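Local coordinates for protein tRNA uridine(34) acetyltransferase (Methanocaldococcus infernus, PDB 6IA8) that converts the wobble uridine at position 34 of tRNA to 5-carboxymethyluridine, using acetyl-CoA, S-adenosyl-L-methionine and a [4Fe-4S] cluster, at residues V65-S70 / I135-M140; G141-A146 / E191-Y196; V186-E191 / L208-V213; G248-Y253 / M281-K286. All blocks are in the same frame, centred on the assembly; numbering follows the deposited sequence. Where two conformers were deposited one is given.

Contact 1. Residues V65-S70 / I135-M140; sequences VAVMTS and IELIIM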
loop_
_atom_site.group_PDB
_atom_site.type_symbol
_atom_site.label_atom_id
_atom_site.label_comp_id
_atom_site.label_asym_id
_atom_site.label_seq_id
_atom_site.Cartn_x
_atom_site.Cartn_y
_atom_site.Cartn_z
ATOM N N VAL A 65 6.833 5.374 -9.172
ATOM C CA VAL A 65 8.137 6.023 -9.199
ATOM C C VAL A 65 8.733 5.800 -7.818
ATOM O O VAL A 65 8.359 6.474 -6.854
ATOM C CB VAL A 65 8.029 7.517 -9.526
ATOM C CG1 VAL A 65 9.354 8.232 -9.362
ATOM C CG2 VAL A 65 7.463 7.746 -10.948
ATOM N N ALA A 66 9.663 4.859 -7.720
ATOM C CA ALA A 66 10.317 4.516 -6.467
ATOM C C ALA A 66 11.694 5.162 -6.429
ATOM O O ALA A 66 12.493 4.959 -7.342
ATOM C CB ALA A 66 10.454 3.000 -6.339
ATOM N N VAL A 67 11.976 5.914 -5.369
ATOM C CA VAL A 67 13.231 6.648 -5.245
ATOM C C VAL A 67 13.877 6.358 -3.898
ATOM O O VAL A 67 13.211 5.999 -2.927
ATOM C CB VAL A 67 13.030 8.169 -5.402
ATOM C CG1 VAL A 67 12.430 8.491 -6.781
ATOM C CG2 VAL A 67 12.161 8.696 -4.318
ATOM N N MET A 68 15.197 6.554 -3.847
ATOM C CA MET A 68 16.018 6.193 -2.698
ATOM C C MET A 68 16.559 7.441 -2.012
ATOM O O MET A 68 16.996 8.390 -2.666
ATOM C CB MET A 68 17.190 5.307 -3.127
ATOM C CG MET A 68 16.935 3.814 -3.061
ATOM S SD MET A 68 17.345 3.135 -1.448
ATOM C CE MET A 68 16.643 1.493 -1.580
ATOM N N THR A 69 16.543 7.433 -0.689
ATOM C CA THR A 69 17.105 8.517 0.099
ATOM C C THR A 69 18.586 8.279 0.364
ATOM O O THR A 69 19.118 7.198 0.112
ATOM C CB THR A 69 16.353 8.664 1.418
ATOM O OG1 THR A 69 16.390 7.424 2.121
ATOM C CG2 THR A 69 14.908 9.051 1.151
ATOM N N SER A 70 19.248 9.314 0.889
ATOM C CA SER A 70 20.682 9.247 1.142
ATOM C C SER A 70 20.982 8.359 2.349
ATOM O O SER A 70 20.170 8.260 3.270
ATOM C CB SER A 70 21.266 10.639 1.397
ATOM O OG SER A 70 21.397 11.365 0.197
ATOM N N ILE A 135 1.077 9.532 -10.835
ATOM C CA ILE A 135 2.292 8.957 -10.275
ATOM C C ILE A 135 2.074 8.573 -8.817
ATOM O O ILE A 135 1.597 9.381 -8.016
ATOM C CB ILE A 135 3.470 9.941 -10.410
ATOM C CG1 ILE A 135 3.895 10.051 -11.898
ATOM C CG2 ILE A 135 4.649 9.479 -9.542
ATOM C CD1 ILE A 135 4.898 11.135 -12.155
ATOM N N GLU A 136 2.458 7.355 -8.472
ATOM C CA GLU A 136 2.602 6.923 -7.087
ATOM C C GLU A 136 4.085 7.028 -6.756
ATOM O O GLU A 136 4.902 6.319 -7.348
ATOM C CB GLU A 136 2.116 5.487 -6.885
ATOM C CG GLU A 136 2.493 4.923 -5.506
ATOM C CD GLU A 136 2.154 3.428 -5.330
ATOM O OE1 GLU A 136 1.881 2.747 -6.329
ATOM O OE2 GLU A 136 2.168 2.952 -4.185
ATOM N N LEU A 137 4.420 7.907 -5.820
ATOM C CA LEU A 137 5.788 8.139 -5.390
ATOM C C LEU A 137 6.045 7.297 -4.153
ATOM O O LEU A 137 5.263 7.340 -3.195
ATOM C CB LEU A 137 6.000 9.607 -5.074
ATOM C CG LEU A 137 7.402 10.011 -4.637
ATOM C CD1 LEU A 137 8.402 9.753 -5.729
ATOM C CD2 LEU A 137 7.343 11.490 -4.233
ATOM N N ILE A 138 7.101 6.496 -4.202
ATOM C CA ILE A 138 7.450 5.589 -3.115
ATOM C C ILE A 138 8.822 5.987 -2.609
ATOM O O ILE A 138 9.795 5.953 -3.373
ATOM C CB ILE A 138 7.467 4.119 -3.554
ATOM C CG1 ILE A 138 6.122 3.707 -4.152
ATOM C CG2 ILE A 138 7.767 3.213 -2.341
ATOM C CD1 ILE A 138 6.062 2.249 -4.557
ATOM N N ILE A 139 8.911 6.313 -1.321
ATOM C CA ILE A 139 10.161 6.715 -0.682
ATOM C C ILE A 139 10.754 5.489 -0.004
ATOM O O ILE A 139 10.219 4.993 0.991
ATOM C CB ILE A 139 9.950 7.848 0.329
ATOM C CG1 ILE A 139 9.152 9.001 -0.304
ATOM C CG2 ILE A 139 11.306 8.331 0.875
ATOM C CD1 ILE A 139 9.774 9.623 -1.532
ATOM N N MET A 140 11.854 4.994 -0.541
ATOM C CA MET A 140 12.463 3.767 -0.054
ATOM C C MET A 140 13.635 4.073 0.871
ATOM O O MET A 140 14.320 5.088 0.717
ATOM C CB MET A 140 12.943 2.916 -1.225
ATOM C CG MET A 140 11.848 2.510 -2.174
ATOM S SD MET A 140 12.436 1.430 -3.477
ATOM C CE MET A 140 13.667 2.462 -4.255
#

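Contact 2. Residues G141-A146 / E191-Y196; sequences GGTFPA and ETRPDY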
loop_
_atom_site.group_PDB
_atom_site.type_symbol
_atom_site.label_atom_id
_atom_site.label_comp_id
_atom_site.label_asym_id
_atom_site.label_seq_id
_atom_site.Cartn_x
_atom_site.Cartn_y
_atom_site.Cartn_z
ATOM N N GLY A 141 13.871 3.163 1.824
ATOM C CA GLY A 141 14.974 3.299 2.759
ATOM C C GLY A 141 14.619 2.872 4.169
ATOM O O GLY A 141 15.453 2.308 4.882
ATOM N N GLY A 142 13.385 3.143 4.586
ATOM C CA GLY A 142 12.934 2.807 5.918
ATOM C C GLY A 142 13.352 3.768 7.006
ATOM O O GLY A 142 12.796 3.712 8.108
ATOM N N THR A 143 14.307 4.647 6.744
ATOM C CA THR A 143 14.774 5.590 7.744
ATOM C C THR A 143 14.312 7.011 7.476
ATOM O O THR A 143 14.698 7.923 8.220
ATOM C CB THR A 143 16.305 5.554 7.815
ATOM O OG1 THR A 143 16.856 5.950 6.552
ATOM C CG2 THR A 143 16.790 4.153 8.160
ATOM N N PHE A 144 13.495 7.225 6.441
ATOM C CA PHE A 144 13.143 8.586 6.039
ATOM C C PHE A 144 12.495 9.383 7.160
ATOM O O PHE A 144 12.880 10.553 7.363
ATOM C CB PHE A 144 12.239 8.519 4.806
ATOM C CG PHE A 144 11.956 9.863 4.165
ATOM C CD1 PHE A 144 12.958 10.571 3.546
ATOM C CD2 PHE A 144 10.672 10.391 4.160
ATOM C CE1 PHE A 144 12.686 11.772 2.955
ATOM C CE2 PHE A 144 10.388 11.577 3.567
ATOM C CZ PHE A 144 11.388 12.276 2.956
ATOM N N PRO A 145 11.568 8.826 7.950
ATOM C CA PRO A 145 10.934 9.624 9.010
ATOM C C PRO A 145 11.870 9.971 10.142
ATOM O O PRO A 145 11.537 10.846 10.949
ATOM C CB PRO A 145 9.784 8.726 9.499
ATOM C CG PRO A 145 9.536 7.747 8.371
ATOM C CD PRO A 145 10.893 7.517 7.767
ATOM N N ALA A 146 13.032 9.334 10.221
ATOM C CA ALA A 146 14.026 9.675 11.233
ATOM C C ALA A 146 15.005 10.740 10.760
ATOM O O ALA A 146 15.779 11.259 11.573
ATOM C CB ALA A 146 14.818 8.432 11.657
ATOM N N GLU A 191 8.091 4.289 3.493
ATOM C CA GLU A 191 8.447 3.081 4.220
ATOM C C GLU A 191 9.123 3.487 5.516
ATOM O O GLU A 191 9.943 4.415 5.532
ATOM C CB GLU A 191 9.380 2.202 3.387
ATOM C CG GLU A 191 8.850 1.882 1.997
ATOM C CD GLU A 191 9.740 0.917 1.238
ATOM O OE1 GLU A 191 10.913 0.741 1.627
ATOM O OE2 GLU A 191 9.264 0.323 0.254
ATOM N N THR A 192 8.789 2.795 6.605
ATOM C CA THR A 192 9.397 3.164 7.878
ATOM C C THR A 192 9.448 1.990 8.836
ATOM O O THR A 192 8.670 1.044 8.720
ATOM C CB THR A 192 8.640 4.317 8.553
ATOM O OG1 THR A 192 9.392 4.844 9.670
ATOM C CG2 THR A 192 7.265 3.830 9.034
ATOM N N ARG A 193 10.387 2.055 9.779
ATOM C CA ARG A 193 10.432 1.078 10.855
ATOM C C ARG A 193 9.293 1.365 11.825
ATOM O O ARG A 193 8.947 2.530 12.039
ATOM C CB ARG A 193 11.769 1.127 11.597
ATOM C CG ARG A 193 12.986 0.958 10.703
ATOM C CD ARG A 193 14.269 0.886 11.542
ATOM N NE ARG A 193 15.470 0.933 10.716
ATOM C CZ ARG A 193 16.680 0.595 11.144
ATOM N NH1 ARG A 193 17.717 0.668 10.317
ATOM N NH2 ARG A 193 16.850 0.170 12.389
ATOM N N PRO A 194 8.680 0.333 12.408
ATOM C CA PRO A 194 7.525 0.577 13.285
ATOM C C PRO A 194 7.811 1.530 14.427
ATOM O O PRO A 194 6.890 2.223 14.868
ATOM C CB PRO A 194 7.180 -0.820 13.807
ATOM C CG PRO A 194 7.668 -1.761 12.716
ATOM C CD PRO A 194 8.948 -1.109 12.222
ATOM N N ASP A 195 9.041 1.591 14.935
ATOM C CA ASP A 195 9.358 2.485 16.045
ATOM C C ASP A 195 9.690 3.905 15.599
ATOM O O ASP A 195 9.934 4.759 16.453
ATOM C CB ASP A 195 10.518 1.920 16.879
ATOM C CG ASP A 195 11.751 1.612 16.045
ATOM O OD1 ASP A 195 11.604 1.198 14.872
ATOM O OD2 ASP A 195 12.871 1.772 16.571
ATOM N N TYR A 196 9.707 4.181 14.296
ATOM C CA TYR A 196 9.802 5.543 13.768
ATOM C C TYR A 196 8.432 6.066 13.357
ATOM O O TYR A 196 8.308 6.745 12.334
ATOM C CB TYR A 196 10.733 5.624 12.557
ATOM C CG TYR A 196 12.184 5.303 12.762
ATOM C CD1 TYR A 196 12.762 5.361 14.013
ATOM C CD2 TYR A 196 12.986 4.948 11.672
ATOM C CE1 TYR A 196 14.118 5.044 14.189
ATOM C CE2 TYR A 196 14.318 4.638 11.829
ATOM C CZ TYR A 196 14.884 4.686 13.086
ATOM O OH TYR A 196 16.215 4.379 13.232
HETATM O O HOH W 1 11.425 5.281 3.393
#

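Contact 3. Residues V186-E191 / L208-V213; sequences VALCIE and LGATRV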
loop_
_atom_site.group_PDB
_atom_site.type_symbol
_atom_site.label_atom_id
_atom_site.label_comp_id
_atom_site.label_asym_id
_atom_site.label_seq_id
_atom_site.Cartn_x
_atom_site.Cartn_y
_atom_site.Cartn_z
ATOM N N VAL A 186 -0.540 11.223 -7.284
ATOM C CA VAL A 186 -1.828 10.781 -6.758
ATOM C C VAL A 186 -1.691 9.952 -5.493
ATOM O O VAL A 186 -2.695 9.696 -4.820
ATOM C CB VAL A 186 -2.631 9.980 -7.801
ATOM C CG1 VAL A 186 -2.887 10.861 -9.040
ATOM C CG2 VAL A 186 -1.911 8.680 -8.168
ATOM N N ALA A 187 -0.487 9.541 -5.132
ATOM C CA ALA A 187 -0.259 8.757 -3.931
ATOM C C ALA A 187 1.205 8.895 -3.555
ATOM O O ALA A 187 2.077 8.961 -4.425
ATOM C CB ALA A 187 -0.602 7.274 -4.123
ATOM N N LEU A 188 1.470 8.876 -2.254
ATOM C CA LEU A 188 2.828 8.990 -1.737
ATOM C C LEU A 188 2.962 7.979 -0.615
ATOM O O LEU A 188 2.257 8.086 0.397
ATOM C CB LEU A 188 3.113 10.395 -1.216
ATOM C CG LEU A 188 4.379 10.627 -0.367
ATOM C CD1 LEU A 188 5.579 10.149 -1.077
ATOM C CD2 LEU A 188 4.508 12.132 -0.007
ATOM N N CYS A 189 3.848 7.007 -0.804
ATOM C CA CYS A 189 4.060 5.939 0.158
ATOM C C CYS A 189 5.425 6.107 0.808
ATOM O O CYS A 189 6.429 6.294 0.112
ATOM C CB CYS A 189 3.988 4.561 -0.491
ATOM S SG CYS A 189 4.251 3.224 0.818
ATOM N N ILE A 190 5.456 6.046 2.133
ATOM C CA ILE A 190 6.684 6.174 2.911
ATOM C C ILE A 190 6.910 4.860 3.646
ATOM O O ILE A 190 6.005 4.351 4.311
ATOM C CB ILE A 190 6.608 7.357 3.890
ATOM C CG1 ILE A 190 6.445 8.653 3.099
ATOM C CG2 ILE A 190 7.910 7.456 4.735
ATOM C CD1 ILE A 190 6.339 9.852 3.955
ATOM N N GLU A 191 8.091 4.289 3.493
ATOM C CA GLU A 191 8.447 3.081 4.220
ATOM C C GLU A 191 9.123 3.487 5.516
ATOM O O GLU A 191 9.943 4.415 5.532
ATOM C CB GLU A 191 9.380 2.202 3.387
ATOM C CG GLU A 191 8.850 1.882 1.997
ATOM C CD GLU A 191 9.740 0.917 1.238
ATOM O OE1 GLU A 191 10.913 0.741 1.627
ATOM O OE2 GLU A 191 9.264 0.323 0.254
ATOM N N LEU A 208 3.866 16.162 4.351
ATOM C CA LEU A 208 4.499 15.858 3.076
ATOM C C LEU A 208 3.495 15.449 2.003
ATOM O O LEU A 208 3.849 15.428 0.823
ATOM C CB LEU A 208 5.506 14.731 3.264
ATOM C CG LEU A 208 6.683 14.978 4.190
ATOM C CD1 LEU A 208 7.490 13.728 4.429
ATOM C CD2 LEU A 208 7.577 16.091 3.642
ATOM N N GLY A 209 2.277 15.077 2.378
ATOM C CA GLY A 209 1.306 14.565 1.433
ATOM C C GLY A 209 1.202 13.058 1.380
ATOM O O GLY A 209 0.664 12.520 0.401
ATOM N N ALA A 210 1.706 12.360 2.390
ATOM C CA ALA A 210 1.667 10.902 2.384
ATOM C C ALA A 210 0.234 10.405 2.405
ATOM O O ALA A 210 -0.629 10.995 3.053
ATOM C CB ALA A 210 2.423 10.327 3.590
ATOM N N THR A 211 -0.007 9.296 1.711
ATOM C CA THR A 211 -1.278 8.610 1.743
ATOM C C THR A 211 -1.148 7.184 2.219
ATOM O O THR A 211 -2.176 6.583 2.553
ATOM C CB THR A 211 -1.913 8.605 0.342
ATOM O OG1 THR A 211 -0.987 8.054 -0.609
ATOM C CG2 THR A 211 -2.252 10.065 -0.089
ATOM N N ARG A 212 0.066 6.603 2.201
ATOM C CA ARG A 212 0.274 5.216 2.610
ATOM C C ARG A 212 1.567 5.133 3.401
ATOM O O ARG A 212 2.545 5.797 3.056
ATOM C CB ARG A 212 0.332 4.257 1.411
ATOM C CG ARG A 212 0.461 2.775 1.782
ATOM C CD ARG A 212 0.535 1.895 0.535
ATOM N NE ARG A 212 1.887 1.808 -0.012
ATOM C CZ ARG A 212 2.189 1.300 -1.202
ATOM N NH1 ARG A 212 1.232 0.835 -1.989
ATOM N NH2 ARG A 212 3.448 1.266 -1.608
ATOM N N VAL A 213 1.568 4.328 4.464
ATOM C CA VAL A 213 2.769 4.061 5.245
ATOM C C VAL A 213 2.991 2.554 5.304
ATOM O O VAL A 213 2.083 1.791 5.650
ATOM C CB VAL A 213 2.670 4.654 6.662
ATOM C CG1 VAL A 213 3.935 4.260 7.493
ATOM C CG2 VAL A 213 2.523 6.136 6.630
#

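Contact 4. Residues G248-Y253 / M281-K286; sequences GLKVSY and MPDMVK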
loop_
_atom_site.group_PDB
_atom_site.type_symbol
_atom_site.label_atom_id
_atom_site.label_comp_id
_atom_site.label_asym_id
_atom_site.label_seq_id
_atom_site.Cartn_x
_atom_site.Cartn_y
_atom_site.Cartn_z
ATOM N N GLY A 248 -6.219 8.369 9.278
ATOM C CA GLY A 248 -6.747 8.218 7.933
ATOM C C GLY A 248 -5.792 7.625 6.919
ATOM O O GLY A 248 -6.091 7.634 5.720
ATOM N N LEU A 249 -4.650 7.118 7.345
ATOM C CA LEU A 249 -3.658 6.665 6.385
ATOM C C LEU A 249 -3.875 5.190 6.048
ATOM O O LEU A 249 -4.448 4.427 6.831
ATOM C CB LEU A 249 -2.234 6.879 6.921
ATOM C CG LEU A 249 -1.839 8.345 6.965
ATOM C CD1 LEU A 249 -0.630 8.579 7.908
ATOM C CD2 LEU A 249 -1.454 8.871 5.568
ATOM N N LYS A 250 -3.385 4.794 4.870
ATOM C CA LYS A 250 -3.302 3.387 4.511
ATOM C C LYS A 250 -2.085 2.755 5.157
ATOM O O LYS A 250 -1.004 3.364 5.228
ATOM C CB LYS A 250 -3.218 3.225 2.997
ATOM C CG LYS A 250 -4.552 3.750 2.306
ATOM C CD LYS A 250 -4.389 3.928 0.775
ATOM C CE LYS A 250 -3.967 5.354 0.437
ATOM N NZ LYS A 250 -4.770 6.413 1.111
ATOM N N VAL A 251 -2.247 1.499 5.551
ATOM C CA VAL A 251 -1.242 0.793 6.319
ATOM C C VAL A 251 -0.875 -0.476 5.577
ATOM O O VAL A 251 -1.728 -1.331 5.331
ATOM C CB VAL A 251 -1.736 0.461 7.730
ATOM C CG1 VAL A 251 -0.692 -0.345 8.492
ATOM C CG2 VAL A 251 -2.115 1.734 8.483
ATOM N N SER A 252 0.394 -0.615 5.271
ATOM C CA SER A 252 0.962 -1.813 4.676
ATOM C C SER A 252 1.995 -2.426 5.613
ATOM O O SER A 252 2.743 -1.705 6.281
ATOM C CB SER A 252 1.635 -1.463 3.323
ATOM O OG SER A 252 2.338 -2.574 2.822
ATOM N N TYR A 253 2.047 -3.755 5.638
ATOM C CA TYR A 253 3.014 -4.494 6.440
ATOM C C TYR A 253 3.971 -5.229 5.509
ATOM O O TYR A 253 3.529 -6.009 4.651
ATOM C CB TYR A 253 2.364 -5.547 7.336
ATOM C CG TYR A 253 1.599 -5.112 8.546
ATOM C CD1 TYR A 253 1.447 -3.768 8.877
ATOM C CD2 TYR A 253 1.047 -6.076 9.395
ATOM C CE1 TYR A 253 0.764 -3.396 10.035
ATOM C CE2 TYR A 253 0.366 -5.728 10.526
ATOM C CZ TYR A 253 0.217 -4.397 10.860
ATOM O OH TYR A 253 -0.500 -4.140 12.029
ATOM N N MET A 281 -4.801 -6.168 11.224
ATOM C CA MET A 281 -5.706 -5.833 10.131
ATOM C C MET A 281 -5.130 -4.767 9.182
ATOM O O MET A 281 -5.761 -3.739 8.926
ATOM C CB MET A 281 -7.046 -5.397 10.691
ATOM C CG MET A 281 -7.503 -6.176 11.864
ATOM S SD MET A 281 -7.940 -7.924 11.549
ATOM C CE MET A 281 -9.662 -7.798 11.038
ATOM N N PRO A 282 -3.969 -5.022 8.600
ATOM C CA PRO A 282 -3.414 -4.076 7.625
ATOM C C PRO A 282 -4.251 -4.043 6.362
ATOM O O PRO A 282 -4.935 -5.013 6.031
ATOM C CB PRO A 282 -2.026 -4.644 7.319
ATOM C CG PRO A 282 -2.194 -6.147 7.499
ATOM C CD PRO A 282 -3.169 -6.261 8.703
ATOM N N ASP A 283 -4.131 -2.924 5.627
ATOM C CA ASP A 283 -4.768 -2.801 4.321
ATOM C C ASP A 283 -4.025 -3.590 3.252
ATOM O O ASP A 283 -4.624 -3.990 2.247
ATOM C CB ASP A 283 -4.830 -1.342 3.873
ATOM C CG ASP A 283 -5.582 -0.448 4.839
ATOM O OD1 ASP A 283 -6.687 -0.837 5.185
ATOM O OD2 ASP A 283 -5.028 0.624 5.226
ATOM N N MET A 284 -2.718 -3.755 3.417
ATOM C CA MET A 284 -1.867 -4.283 2.365
ATOM C C MET A 284 -0.748 -5.034 3.054
ATOM O O MET A 284 -0.361 -4.685 4.175
ATOM C CB MET A 284 -1.339 -3.136 1.473
ATOM C CG MET A 284 -0.340 -3.521 0.449
ATOM S SD MET A 284 0.215 -2.065 -0.468
ATOM C CE MET A 284 -1.211 -0.969 -0.400
ATOM N N VAL A 285 -0.230 -6.067 2.385
ATOM C CA VAL A 285 0.937 -6.775 2.895
ATOM C C VAL A 285 1.894 -7.021 1.745
ATOM O O VAL A 285 1.462 -7.249 0.614
ATOM C CB VAL A 285 0.567 -8.109 3.572
ATOM C CG1 VAL A 285 -0.271 -7.869 4.854
ATOM C CG2 VAL A 285 -0.157 -9.018 2.587
ATOM N N LYS A 286 3.193 -6.977 2.042
ATOM C CA LYS A 286 4.273 -7.275 1.105
ATOM C C LYS A 286 5.040 -8.442 1.708
ATOM O O LYS A 286 5.545 -8.330 2.833
ATOM C CB LYS A 286 5.167 -6.051 0.921
ATOM C CG LYS A 286 6.315 -6.251 -0.083
ATOM C CD LYS A 286 7.299 -5.071 -0.052
ATOM C CE LYS A 286 7.091 -4.093 -1.194
ATOM N NZ LYS A 286 5.990 -3.126 -0.951
#

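Contact 1. Residues V65-S70 / I135-M140
Met140 lays its side chain across that of Met68 at about a right angle, with Met140 CE 3.7 Å from Met68 CG, while its sulfur, SD, rests 3.8 Å from Ala66 CB. Their strands, 63-68 and 134-140, are neighbours in the parallel sheet of the radical SAM core, a TIM-barrel-like fold, and 63-68 is an outermost strand of that sheet. Met140 reaches over its neighbour because its chain bends at the last torsion (chi3 -60°), which turns CE back toward Val67 O and Met68. This face, with Ala66, Met68 and Met140, looks away from the flanking helices. The other face is also apolar but is covered by helices: Val65 CG2 meets Ile135 CG2 at 3.6 Å, and Val67 and Ile139 lie side by side with Val67 CG2 3.8 Å from Ile139 CD1. Helices 114-127 and 149-164 pack on these branched side chains and bury them. Between the faces runs a regular parallel pattern in which Val65 and Val67 each donate and accept. Val65 N gives an almost straight bond of 2.8 Å to Glu136 O, Val67 N bonds to Ile138 O, and Val65 O and Val67 O take the amides of Ile138 and Met140. Past the end of the strand, Thr69 still packs, its CG2 3.7 Å from Ile139 CG2, and its OG1 makes a weak hydrogen bond of 3.4 Å to Met140 O.

Contact 2. Residues G141-A146 / E191-Y196
The turn that leaves strand 134-140 of the radical SAM barrel, with Gly141 and Gly142 at its head, packs against the end of the next strand and the loop beyond it. Both glycines have positive phi, and a single water joins the two backbones, accepting from Gly142 N at 3.1 Å and donating to Glu191 O at 2.7 Å. Direct polar pairing is slight: Arg193 N makes a weak bond of 3.4 Å to Gly142 O, with an N-H...O angle of 138°. Side-chain packing adds to this. Ala146 CB sits over the centre of the Tyr196 ring, 3.9 Å from the centroid and 12° off the normal, a CH-pi contact, while Gly142 O comes to the edge of the same ring near its plane. The Pro145 ring crosses Thr192 obliquely and packs tightly, with CG 3.2 Å from Thr192 OG1. Phe144, at the start of the short 3-10 segment, turns the other way, toward helix 149-164. By its place after the second strand, the Gly-Gly pair, followed here by Thr143, probably corresponds to the GGE motif of radical SAM enzymes, the element that in relatives holds the methionyl end of S-adenosyl-L-methionine.

Contact 3. Residues V186-E191 / L208-V213
Ile190 and Leu208 meet at about a right angle, methyl against methyl, with Ile190 CD1 4.1 Å from Leu208 CD1 and 4.0 Å from Ala210 CB. One terminal carbon thus touches both the residue before Gly209 and the one after it. Leu188 points its side chain to the same layer: CG stands anti to the backbone N (chi1 167°), near Ala210 CA, and the branch CD2 comes 3.5 Å from Leu208 O. Gly209, at positive phi, closes the helix in a Schellman motif and lets the chain turn toward the strand, with Gly209 O next to Leu188 CB. Phe144 and Met205 pack against this hydrophobic layer as well.

The polar grip lies on the backbone and on one hydroxyl. Thr211 OG1, placed between its own N and carbonyl carbon (chi1 54°), accepts from Leu188 N at 3.1 Å and so stands in for a backbone carbonyl before the regular strand begins. Leu188 O takes two donors, Thr211 N at 2.9 Å in the carbonyl plane and Arg212 N at 3.2 Å, tilted 30° from it. From there the pairing becomes regular, with Ile190 N bonded to Arg212 O. Cys189 and Arg212 project from the opposite face, where the poorly ordered arginine forms a salt bridge with Glu136, on the strand beyond Cys189. Strand, helix, Schellman glycine and adjacent parallel strand make up the beta-alpha-beta crossover, the repeating unit of TIM-barrel-like radical SAM domains.

Contact 4. Residues G248-Y253 / M281-K286
Strands 250-253 and 284-286 run parallel at 27° to each other, bonded from Tyr253 N to Met284 O at 3.0 Å and from Lys286 N to Tyr253 O at 2.8 Å. Before the second strand settles, Val251 O takes Asp283 N at 2.9 Å, in the carbonyl plane, and more weakly Met284 N. Asp283 also turns its carboxylate back on the same residue: OD2 accepts from Val251 N at 2.9 Å, met on the anti side and 19° out of the carboxylate plane. Side chain and backbone of Asp283 therefore engage both backbone polar atoms of one residue, Val251. Pro282, just ahead, crosses the Tyr253 ring at about a right angle, with CB over its centre, 3.8 Å from the centroid, in a CH-pi contact; Pro282 CG lies 3.8 Å from Tyr253 CD2 over the same face. The tyrosine hydroxyl reaches beyond to Thr241. On the other face of the sheet Ser252 OG packs against Met284 CG at 3.7 Å. Polar groups where the two strands begin reach the acetyltransferase domain: Asp283 OD2 forms a salt bridge with Arg444, whose backbone O accepts from Lys250 NZ, and Lys250 lies close to Gln445, a probable acetyl-CoA ligand. A carboxylate shared between a strand amide and an arginine is probably kept ionised, and it couples the barrel sheet to the neighbouring domain.

Contacts 1, 3 and 4 pair successive strands across one parallel sheet, whereas contact 2 packs the loop after one strand against the end of the next and the turn beyond it. Strand 134-140 of contact 1 bonds directly to strand 184-192 of contact 3, and Val213 carries the bonding on to strand 250-255 of contact 4. Contacts 3 and 4 lie in the core; contacts 1 and 2 are only partly buried. Chemistry follows place: regular backbone bonds and apolar layers in contact 1, threonine and aspartate side chains replacing carbonyls where the later strands begin in contacts 3 and 4, and water with weak bonds in contact 2, whose Phe144 bridges to Thr69 and Leu208.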